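Local coordinates for protein aldehyde dehydrogenase (Anabaena variabilis, PDB 4H7N) that probably oxidises aldehydes to carboxylic acids with NAD+ as cofactor, at residues R11-G16 against A165-A170; E72-D77 against L86-F91; L81-L86 against V259-Q264. All coordinates share one frame; numbering follows the deposited sequence.

Contact 1 (R11-G16 against A165-A170)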
loop_
_atom_site.group_PDB
_atom_site.type_symbol
_atom_site.label_atom_id
_atom_site.label_comp_id
_atom_site.label_asym_id
_atom_site.label_seq_id
_atom_site.Cartn_x
_atom_site.Cartn_y
_atom_site.Cartn_z
ATOM N N ARG A 11 7.059 -32.746 -12.395
ATOM C CA ARG A 11 6.041 -33.727 -12.717
ATOM C C ARG A 11 5.070 -33.229 -13.796
ATOM O O ARG A 11 4.681 -32.058 -13.845
ATOM C CB ARG A 11 5.331 -34.099 -11.407
ATOM C CG ARG A 11 4.091 -34.948 -11.525
ATOM C CD ARG A 11 3.609 -35.364 -10.148
ATOM N NE ARG A 11 2.406 -36.164 -10.186
ATOM C CZ ARG A 11 1.183 -35.693 -10.454
ATOM N NH1 ARG A 11 0.975 -34.413 -10.713
ATOM N NH2 ARG A 11 0.153 -36.501 -10.470
ATOM N N ASN A 12 4.736 -34.123 -14.697
ATOM C CA ASN A 12 3.686 -33.931 -15.671
ATOM C C ASN A 12 2.373 -34.327 -15.002
ATOM O O ASN A 12 2.226 -35.451 -14.506
ATOM C CB ASN A 12 3.960 -34.834 -16.864
ATOM C CG ASN A 12 2.922 -34.725 -17.958
ATOM O OD1 ASN A 12 1.733 -34.783 -17.743
ATOM N ND2 ASN A 12 3.414 -34.692 -19.173
ATOM N N PRO A 13 1.425 -33.400 -14.960
ATOM C CA PRO A 13 0.170 -33.639 -14.247
ATOM C C PRO A 13 -0.779 -34.662 -14.914
ATOM O O PRO A 13 -1.639 -35.200 -14.251
ATOM C CB PRO A 13 -0.459 -32.252 -14.212
ATOM C CG PRO A 13 0.016 -31.613 -15.453
ATOM C CD PRO A 13 1.469 -32.044 -15.533
ATOM N N ARG A 14 -0.619 -34.923 -16.206
ATOM C CA ARG A 14 -1.426 -35.943 -16.884
ATOM C C ARG A 14 -0.863 -37.337 -16.666
ATOM O O ARG A 14 -1.611 -38.287 -16.417
ATOM C CB ARG A 14 -1.536 -35.676 -18.388
ATOM C CG ARG A 14 -2.318 -34.435 -18.721
ATOM C CD ARG A 14 -2.666 -34.298 -20.213
ATOM N NE ARG A 14 -3.479 -35.397 -20.597
ATOM C CZ ARG A 14 -4.802 -35.447 -20.545
ATOM N NH1 ARG A 14 -5.560 -34.408 -20.231
ATOM N NH2 ARG A 14 -5.373 -36.576 -20.852
ATOM N N THR A 15 0.456 -37.472 -16.780
ATOM C CA THR A 15 1.100 -38.765 -16.736
ATOM C C THR A 15 1.706 -39.127 -15.403
ATOM O O THR A 15 1.955 -40.283 -15.151
ATOM C CB THR A 15 2.221 -38.920 -17.779
ATOM O OG1 THR A 15 3.347 -38.113 -17.431
ATOM C CG2 THR A 15 1.752 -38.639 -19.195
ATOM N N GLY A 16 1.971 -38.152 -14.549
ATOM C CA GLY A 16 2.571 -38.460 -13.284
ATOM C C GLY A 16 4.068 -38.694 -13.363
ATOM O O GLY A 16 4.695 -38.981 -12.335
ATOM N N ALA A 165 4.624 -25.695 -12.369
ATOM C CA ALA A 165 4.159 -25.455 -13.753
ATOM C C ALA A 165 5.004 -24.385 -14.461
ATOM O O ALA A 165 4.568 -23.242 -14.620
ATOM C CB ALA A 165 2.719 -25.018 -13.713
ATOM N N PRO A 166 6.245 -24.718 -14.825
ATOM C CA PRO A 166 7.210 -23.739 -15.295
ATOM C C PRO A 166 7.446 -23.778 -16.800
ATOM O O PRO A 166 8.175 -22.945 -17.328
ATOM C CB PRO A 166 8.482 -24.169 -14.559
ATOM C CG PRO A 166 8.363 -25.662 -14.631
ATOM C CD PRO A 166 6.888 -25.995 -14.499
ATOM N N ARG A 167 6.873 -24.737 -17.496
ATOM C CA ARG A 167 7.296 -24.988 -18.899
ATOM C C ARG A 167 6.885 -23.896 -19.890
ATOM O O ARG A 167 7.558 -23.690 -20.895
ATOM C CB ARG A 167 6.754 -26.307 -19.408
ATOM C CG ARG A 167 7.020 -27.502 -18.521
ATOM C CD ARG A 167 6.278 -28.671 -19.124
ATOM N NE ARG A 167 6.314 -29.856 -18.296
ATOM C CZ ARG A 167 5.667 -30.018 -17.135
ATOM N NH1 ARG A 167 4.969 -29.047 -16.573
ATOM N NH2 ARG A 167 5.706 -31.189 -16.531
ATOM N N PHE A 168 5.840 -23.129 -19.550
ATOM C CA PHE A 168 5.324 -22.084 -20.446
ATOM C C PHE A 168 6.324 -20.972 -20.654
ATOM O O PHE A 168 6.199 -20.237 -21.610
ATOM C CB PHE A 168 4.026 -21.496 -19.923
ATOM C CG PHE A 168 4.216 -20.614 -18.718
ATOM C CD1 PHE A 168 4.338 -21.149 -17.454
ATOM C CD2 PHE A 168 4.295 -19.241 -18.866
ATOM C CE1 PHE A 168 4.510 -20.332 -16.353
ATOM C CE2 PHE A 168 4.473 -18.403 -17.761
ATOM C CZ PHE A 168 4.567 -18.954 -16.502
ATOM N N VAL A 169 7.300 -20.851 -19.761
ATOM C CA VAL A 169 8.338 -19.854 -19.851
ATOM C C VAL A 169 9.212 -20.015 -21.119
ATOM O O VAL A 169 9.576 -19.014 -21.773
ATOM C CB VAL A 169 9.199 -19.837 -18.558
ATOM C CG1 VAL A 169 10.378 -18.911 -18.711
ATOM C CG2 VAL A 169 8.364 -19.293 -17.393
ATOM N N ALA A 170 9.495 -21.237 -21.520
ATOM C CA ALA A 170 10.481 -21.450 -22.607
ATOM C C ALA A 170 10.022 -20.746 -23.905
ATOM O O ALA A 170 10.775 -20.010 -24.492
ATOM C CB ALA A 170 10.735 -22.932 -22.838
#
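An Asx turn at Asn12, in the loop joining strands 8-11 and 18-22, begins right where the guanidinium of Arg167 meets Arg11 and Asn12. Arg167 NH2 donates to Arg11 O at 3.0 Å with an N-H...O angle of 162°. The oxygen lies close to the guanidinium plane, at its edge, whereas NH2 stands well above the carbonyl plane of Arg11. NH2 also brushes Asn12 CA at 3.5 Å. Arg167 reaches this far because its chain is extended from CG to NE, out of a type I beta turn running from Pro166 to Val169. Opposite charges hold the guanidinium too: NH2 forms a salt bridge with Asp19 and NH1 another with Asp77, so the loop carbonyl completes a largely ionic site. Within the loop, Asn12 OD1 takes two backbone N-H groups, from Arg14 N (2.8 Å) and Thr15 N (3.1 Å), and this curls the chain toward Gly16; Asn12 ND2 turns to Asp19. The contact thus ties the loop after strand 8-11 to the turn leading into helix 169-176, with Tyr20 of strand 18-22 and Asn76 of helix 67-78 packed against Arg167.

Contact 2 (E72-D77 against L86-F91)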
loop_
_atom_site.group_PDB
_atom_site.type_symbol
_atom_site.label_atom_id
_atom_site.label_comp_id
_atom_site.label_asym_id
_atom_site.label_seq_id
_atom_site.Cartn_x
_atom_site.Cartn_y
_atom_site.Cartn_z
ATOM N N GLU A 72 1.367 -25.543 -26.624
ATOM C CA GLU A 72 1.865 -26.889 -26.319
ATOM C C GLU A 72 2.530 -26.938 -24.904
ATOM O O GLU A 72 2.388 -27.906 -24.112
ATOM C CB GLU A 72 2.809 -27.343 -27.445
ATOM C CG GLU A 72 3.763 -28.459 -27.116
ATOM C CD GLU A 72 4.769 -28.668 -28.255
ATOM O OE1 GLU A 72 5.519 -27.721 -28.638
ATOM O OE2 GLU A 72 4.783 -29.768 -28.781
ATOM N N ALA A 73 3.301 -25.918 -24.594
ATOM C CA ALA A 73 3.949 -25.905 -23.293
ATOM C C ALA A 73 2.927 -25.732 -22.165
ATOM O O ALA A 73 3.064 -26.339 -21.119
ATOM C CB ALA A 73 5.014 -24.834 -23.222
ATOM N N LEU A 74 1.894 -24.935 -22.402
ATOM C CA LEU A 74 0.895 -24.673 -21.360
ATOM C C LEU A 74 -0.064 -25.884 -21.206
ATOM O O LEU A 74 -0.470 -26.227 -20.104
ATOM C CB LEU A 74 0.224 -23.332 -21.634
ATOM C CG LEU A 74 -0.632 -22.744 -20.535
ATOM C CD1 LEU A 74 0.139 -22.549 -19.235
ATOM C CD2 LEU A 74 -1.176 -21.399 -21.034
ATOM N N VAL A 75 -0.392 -26.566 -22.284
ATOM C CA VAL A 75 -1.087 -27.874 -22.181
ATOM C C VAL A 75 -0.243 -28.853 -21.308
ATOM O O VAL A 75 -0.761 -29.532 -20.433
ATOM C CB VAL A 75 -1.306 -28.515 -23.551
ATOM C CG1 VAL A 75 -1.663 -29.995 -23.453
ATOM C CG2 VAL A 75 -2.369 -27.779 -24.325
ATOM N N ASN A 76 1.047 -28.927 -21.590
ATOM C CA ASN A 76 1.946 -29.784 -20.832
ATOM C C ASN A 76 1.926 -29.394 -19.340
ATOM O O ASN A 76 1.903 -30.288 -18.471
ATOM C CB ASN A 76 3.359 -29.665 -21.414
ATOM C CG ASN A 76 4.288 -30.830 -21.072
ATOM O OD1 ASN A 76 5.313 -31.031 -21.770
ATOM N ND2 ASN A 76 3.995 -31.577 -19.996
ATOM N N ASP A 77 1.947 -28.093 -19.041
ATOM C CA ASP A 77 1.944 -27.632 -17.637
ATOM C C ASP A 77 0.641 -27.960 -16.914
ATOM O O ASP A 77 0.645 -28.244 -15.733
ATOM C CB ASP A 77 2.139 -26.102 -17.516
ATOM C CG ASP A 77 3.602 -25.630 -17.583
ATOM O OD1 ASP A 77 4.544 -26.305 -17.071
ATOM O OD2 ASP A 77 3.821 -24.486 -18.086
ATOM N N LEU A 86 -7.981 -20.041 -23.606
ATOM C CA LEU A 86 -8.490 -18.831 -22.949
ATOM C C LEU A 86 -7.419 -18.088 -22.196
ATOM O O LEU A 86 -7.385 -16.852 -22.229
ATOM C CB LEU A 86 -9.654 -19.167 -22.011
ATOM C CG LEU A 86 -10.806 -20.001 -22.607
ATOM C CD1 LEU A 86 -11.978 -19.982 -21.622
ATOM C CD2 LEU A 86 -11.276 -19.553 -24.000
ATOM N N GLU A 87 -6.522 -18.809 -21.524
ATOM C CA GLU A 87 -5.425 -18.122 -20.823
ATOM C C GLU A 87 -4.610 -17.343 -21.799
ATOM O O GLU A 87 -4.245 -16.181 -21.535
ATOM C CB GLU A 87 -4.472 -19.093 -20.139
ATOM C CG GLU A 87 -4.686 -19.314 -18.702
ATOM C CD GLU A 87 -3.536 -20.039 -18.021
ATOM O OE1 GLU A 87 -3.691 -21.258 -17.877
ATOM O OE2 GLU A 87 -2.528 -19.395 -17.574
ATOM N N ILE A 88 -4.291 -17.980 -22.929
ATOM C CA ILE A 88 -3.484 -17.301 -23.923
ATOM C C ILE A 88 -4.191 -16.051 -24.493
ATOM O O ILE A 88 -3.570 -15.013 -24.664
ATOM C CB ILE A 88 -3.023 -18.245 -25.032
ATOM C CG1 ILE A 88 -2.053 -19.255 -24.457
ATOM C CG2 ILE A 88 -2.322 -17.447 -26.107
ATOM C CD1 ILE A 88 -1.742 -20.481 -25.322
ATOM N N ASP A 89 -5.469 -16.176 -24.809
ATOM C CA ASP A 89 -6.256 -15.063 -25.356
ATOM C C ASP A 89 -6.326 -13.910 -24.344
ATOM O O ASP A 89 -6.154 -12.743 -24.690
ATOM C CB ASP A 89 -7.669 -15.541 -25.696
ATOM C CG ASP A 89 -7.704 -16.408 -26.959
ATOM O OD1 ASP A 89 -6.818 -16.249 -27.832
ATOM O OD2 ASP A 89 -8.637 -17.250 -27.068
ATOM N N SER A 90 -6.562 -14.270 -23.100
ATOM C CA SER A 90 -6.650 -13.325 -21.994
ATOM C C SER A 90 -5.312 -12.587 -21.732
ATOM O O SER A 90 -5.265 -11.348 -21.567
ATOM C CB SER A 90 -7.171 -14.052 -20.771
ATOM O OG SER A 90 -6.845 -13.336 -19.576
ATOM N N PHE A 91 -4.209 -13.318 -21.727
ATOM C CA PHE A 91 -2.856 -12.698 -21.718
ATOM C C PHE A 91 -2.648 -11.692 -22.870
ATOM O O PHE A 91 -2.220 -10.569 -22.663
ATOM C CB PHE A 91 -1.777 -13.808 -21.804
ATOM C CG PHE A 91 -0.370 -13.304 -22.013
ATOM C CD1 PHE A 91 0.176 -12.381 -21.183
ATOM C CD2 PHE A 91 0.396 -13.787 -23.022
ATOM C CE1 PHE A 91 1.472 -11.946 -21.358
ATOM C CE2 PHE A 91 1.678 -13.388 -23.201
ATOM C CZ PHE A 91 2.226 -12.468 -22.352
#
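Leu74 of helix 67-78 reaches across to Glu87 and Ile88 of helix 82-106 mainly through one methyl group, CD2. Its CB points at the second helix, but Leu74 CB stays 5.1 Å from Ile88 CD1, so the beta carbon does not make the contact. CG lies anti to the backbone N (chi1 -168°), which carries the branch point outward between the helices. There the side chain forks. CD2 takes the contact: it lies 4.1 Å from Ile88 CG1, an apolar pairing, and on Glu87 it rests beside both ends of the side chain, 4.1 Å from CB and 4.0 Å from the carboxylate oxygen OE1. The two side chains run obliquely to one another, and the methyl bridges the root and the head of the glutamate. The other branch, Leu74 CD1, stays a little farther off, 4.3 Å from Glu87 OE1.

Glu87 is buried, and its charge is met outside the two segments. OE1 forms a salt bridge with Arg80, in the short link between the helices, while OE2 accepts from Thr141 N at the start of helix 139-144, where the helix dipole would probably favour a negative charge. These partners fix the carboxylate, so Leu74 packs against a group that has little freedom to turn. Pro139 touches both Leu74 and Glu87, and Ile88 also rests on Leu70 and Thr71, one turn back along the first helix. The arrangement is a buried helix-helix packing between two consecutive helices joined by a tight link, in the helical N-terminal part of the aldehyde dehydrogenase fold, with helix 139-144 closing over it.

Contact 3 (L81-L86 against V259-Q264)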
loop_
_atom_site.group_PDB
_atom_site.type_symbol
_atom_site.label_atom_id
_atom_site.label_comp_id
_atom_site.label_asym_id
_atom_site.label_seq_id
_atom_site.Cartn_x
_atom_site.Cartn_y
_atom_site.Cartn_z
ATOM N N LEU A 81 -6.646 -28.242 -22.535
ATOM C CA LEU A 81 -6.597 -27.418 -23.740
ATOM C C LEU A 81 -7.508 -26.188 -23.735
ATOM O O LEU A 81 -7.026 -25.087 -23.944
ATOM C CB LEU A 81 -6.892 -28.275 -24.984
ATOM C CG LEU A 81 -6.810 -27.579 -26.348
ATOM C CD1 LEU A 81 -5.494 -26.842 -26.554
ATOM C CD2 LEU A 81 -7.028 -28.600 -27.478
ATOM N N SER A 82 -8.819 -26.341 -23.559
ATOM C CA SER A 82 -9.702 -25.208 -23.834
ATOM C C SER A 82 -9.430 -24.047 -22.878
ATOM O O SER A 82 -9.383 -22.883 -23.310
ATOM C CB SER A 82 -11.164 -25.631 -23.875
ATOM O OG SER A 82 -11.533 -26.186 -22.632
ATOM N N ILE A 83 -9.139 -24.327 -21.614
ATOM C CA ILE A 83 -8.747 -23.247 -20.685
ATOM C C ILE A 83 -7.340 -22.733 -21.025
ATOM O O ILE A 83 -7.028 -21.569 -20.797
ATOM C CB ILE A 83 -8.865 -23.657 -19.188
ATOM C CG1 ILE A 83 -10.290 -24.081 -18.801
ATOM C CG2 ILE A 83 -8.407 -22.569 -18.261
ATOM C CD1 ILE A 83 -11.423 -23.391 -19.539
ATOM N N THR A 84 -6.510 -23.544 -21.660
ATOM C CA THR A 84 -5.229 -23.026 -22.160
ATOM C C THR A 84 -5.423 -21.958 -23.223
ATOM O O THR A 84 -4.772 -20.895 -23.196
ATOM C CB THR A 84 -4.317 -24.185 -22.630
ATOM O OG1 THR A 84 -3.782 -24.836 -21.475
ATOM C CG2 THR A 84 -3.178 -23.687 -23.430
ATOM N N VAL A 85 -6.300 -22.237 -24.171
ATOM C CA VAL A 85 -6.615 -21.261 -25.224
ATOM C C VAL A 85 -7.115 -19.943 -24.589
ATOM O O VAL A 85 -6.689 -18.864 -24.948
ATOM C CB VAL A 85 -7.658 -21.793 -26.201
ATOM C CG1 VAL A 85 -7.931 -20.771 -27.293
ATOM C CG2 VAL A 85 -7.182 -23.114 -26.820
ATOM N N LEU A 86 -7.981 -20.041 -23.606
ATOM C CA LEU A 86 -8.490 -18.831 -22.949
ATOM C C LEU A 86 -7.419 -18.088 -22.196
ATOM O O LEU A 86 -7.385 -16.852 -22.229
ATOM C CB LEU A 86 -9.654 -19.167 -22.011
ATOM C CG LEU A 86 -10.806 -20.001 -22.607
ATOM C CD1 LEU A 86 -11.978 -19.982 -21.622
ATOM C CD2 LEU A 86 -11.276 -19.553 -24.000
ATOM N N VAL A 259 -16.228 -25.188 -10.886
ATOM C CA VAL A 259 -15.432 -26.250 -11.448
ATOM C C VAL A 259 -14.568 -25.894 -12.650
ATOM O O VAL A 259 -13.783 -26.729 -13.092
ATOM C CB VAL A 259 -16.267 -27.522 -11.726
ATOM C CG1 VAL A 259 -17.120 -27.861 -10.518
ATOM C CG2 VAL A 259 -17.097 -27.362 -12.982
ATOM N N VAL A 260 -14.656 -24.666 -13.164
ATOM C CA VAL A 260 -13.769 -24.238 -14.222
ATOM C C VAL A 260 -12.348 -24.360 -13.674
ATOM O O VAL A 260 -12.097 -24.131 -12.502
ATOM C CB VAL A 260 -14.096 -22.812 -14.753
ATOM C CG1 VAL A 260 -13.848 -21.769 -13.681
ATOM C CG2 VAL A 260 -13.283 -22.521 -15.994
ATOM N N ASN A 261 -11.461 -24.844 -14.523
ATOM C CA ASN A 261 -10.086 -25.177 -14.172
ATOM C C ASN A 261 -10.055 -26.235 -13.072
ATOM O O ASN A 261 -9.152 -26.257 -12.242
ATOM C CB ASN A 261 -9.297 -23.924 -13.730
ATOM C CG ASN A 261 -7.787 -24.065 -13.993
ATOM O OD1 ASN A 261 -7.383 -24.601 -15.010
ATOM N ND2 ASN A 261 -6.975 -23.637 -13.054
ATOM N N THR A 262 -11.066 -27.091 -13.038
ATOM C CA THR A 262 -11.189 -28.145 -11.989
ATOM C C THR A 262 -11.225 -27.515 -10.574
ATOM O O THR A 262 -10.829 -28.134 -9.574
ATOM C CB THR A 262 -10.074 -29.188 -12.098
ATOM O OG1 THR A 262 -9.928 -29.598 -13.469
ATOM C CG2 THR A 262 -10.400 -30.441 -11.305
ATOM N N GLY A 263 -11.706 -26.282 -10.510
ATOM C CA GLY A 263 -11.830 -25.603 -9.216
ATOM C C GLY A 263 -10.546 -25.044 -8.647
ATOM O O GLY A 263 -10.544 -24.544 -7.527
ATOM N N GLN A 264 -9.479 -25.061 -9.445
ATOM C CA GLN A 264 -8.145 -24.649 -9.024
ATOM C C GLN A 264 -7.994 -23.159 -9.315
ATOM O O GLN A 264 -7.390 -22.758 -10.300
ATOM C CB GLN A 264 -7.066 -25.473 -9.767
ATOM C CG GLN A 264 -7.206 -26.962 -9.503
ATOM C CD GLN A 264 -6.360 -27.811 -10.424
ATOM O OE1 GLN A 264 -5.405 -28.455 -9.978
ATOM N NE2 GLN A 264 -6.709 -27.831 -11.732
#
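Ile83, near the start of helix 82-106, packs on Val260 and Asn261, where helix 247-259 gives way to the Asn-Thr-Gly-Gln segment that in aldehyde dehydrogenases leads to the nucleophilic cysteine. The two branches of Ile83 divide the work. CD1 meets Val260 CG2 at 4.1 Å, the side chains crossing at about a right angle, while CG2 comes to 4.0 Å from Asn261 OD1. The first torsion of Ile83 is staggered, but chi2 at -32° is well off a staggered value and swings CD1 over to the valine. Val260 in turn holds CG2 anti to its backbone N, putting that methyl at the interface.

Asn261, Thr262 and Gly263 all have positive phi, forming a short left-handed turn. Asn261 points CB neither at Ile83 nor away from it; with chi1 -153° its amide comes back nearer, OD1 toward the isoleucine. That oxygen accepts from Arg80 NH1, and ND2 serves Asn137 O as well as Gln264 O (2.9 Å), the latter close to the amide plane of Asn261. In relatives the asparagine matching Asn137 helps form the oxyanion hole, so this amide probably acts as a second shell there. A leucine in place of Asn261 would probably cost Asn137 O and Gln264 O a donor and Arg80 an acceptor, and weaken the tie between the turn and Asn137. The exchange with Gln264 is reciprocal: Gln264 NE2 reaches Asn261 O at 3.0 Å, and Gln264 N reaches the same oxygen from the other face of its carbonyl plane.

How the contacts relate
Along the chain, contact 2 is nested within the loop that contact 1 closes, while contact 3 crosses both, since 81-86 starts between the segments of each and 259-264 lies beyond them. Contacts 2 and 3 share helix 82-106, meeting at Leu86, with centres 10 Å apart; Val75 touches Leu81, and Arg80 serves Glu87 and Asn261 alike. The centres of contacts 1 and 2 are 12 Å apart, and Asp77 joins them by pairing with Arg167 and probably accepting from Phe168 N. Contacts 1 and 3, centres 15 Å apart, do not touch. Helices 67-78 and 82-106 thus connect the N-terminal strands and the turn before helix 169-176 with the segment after helix 247-259.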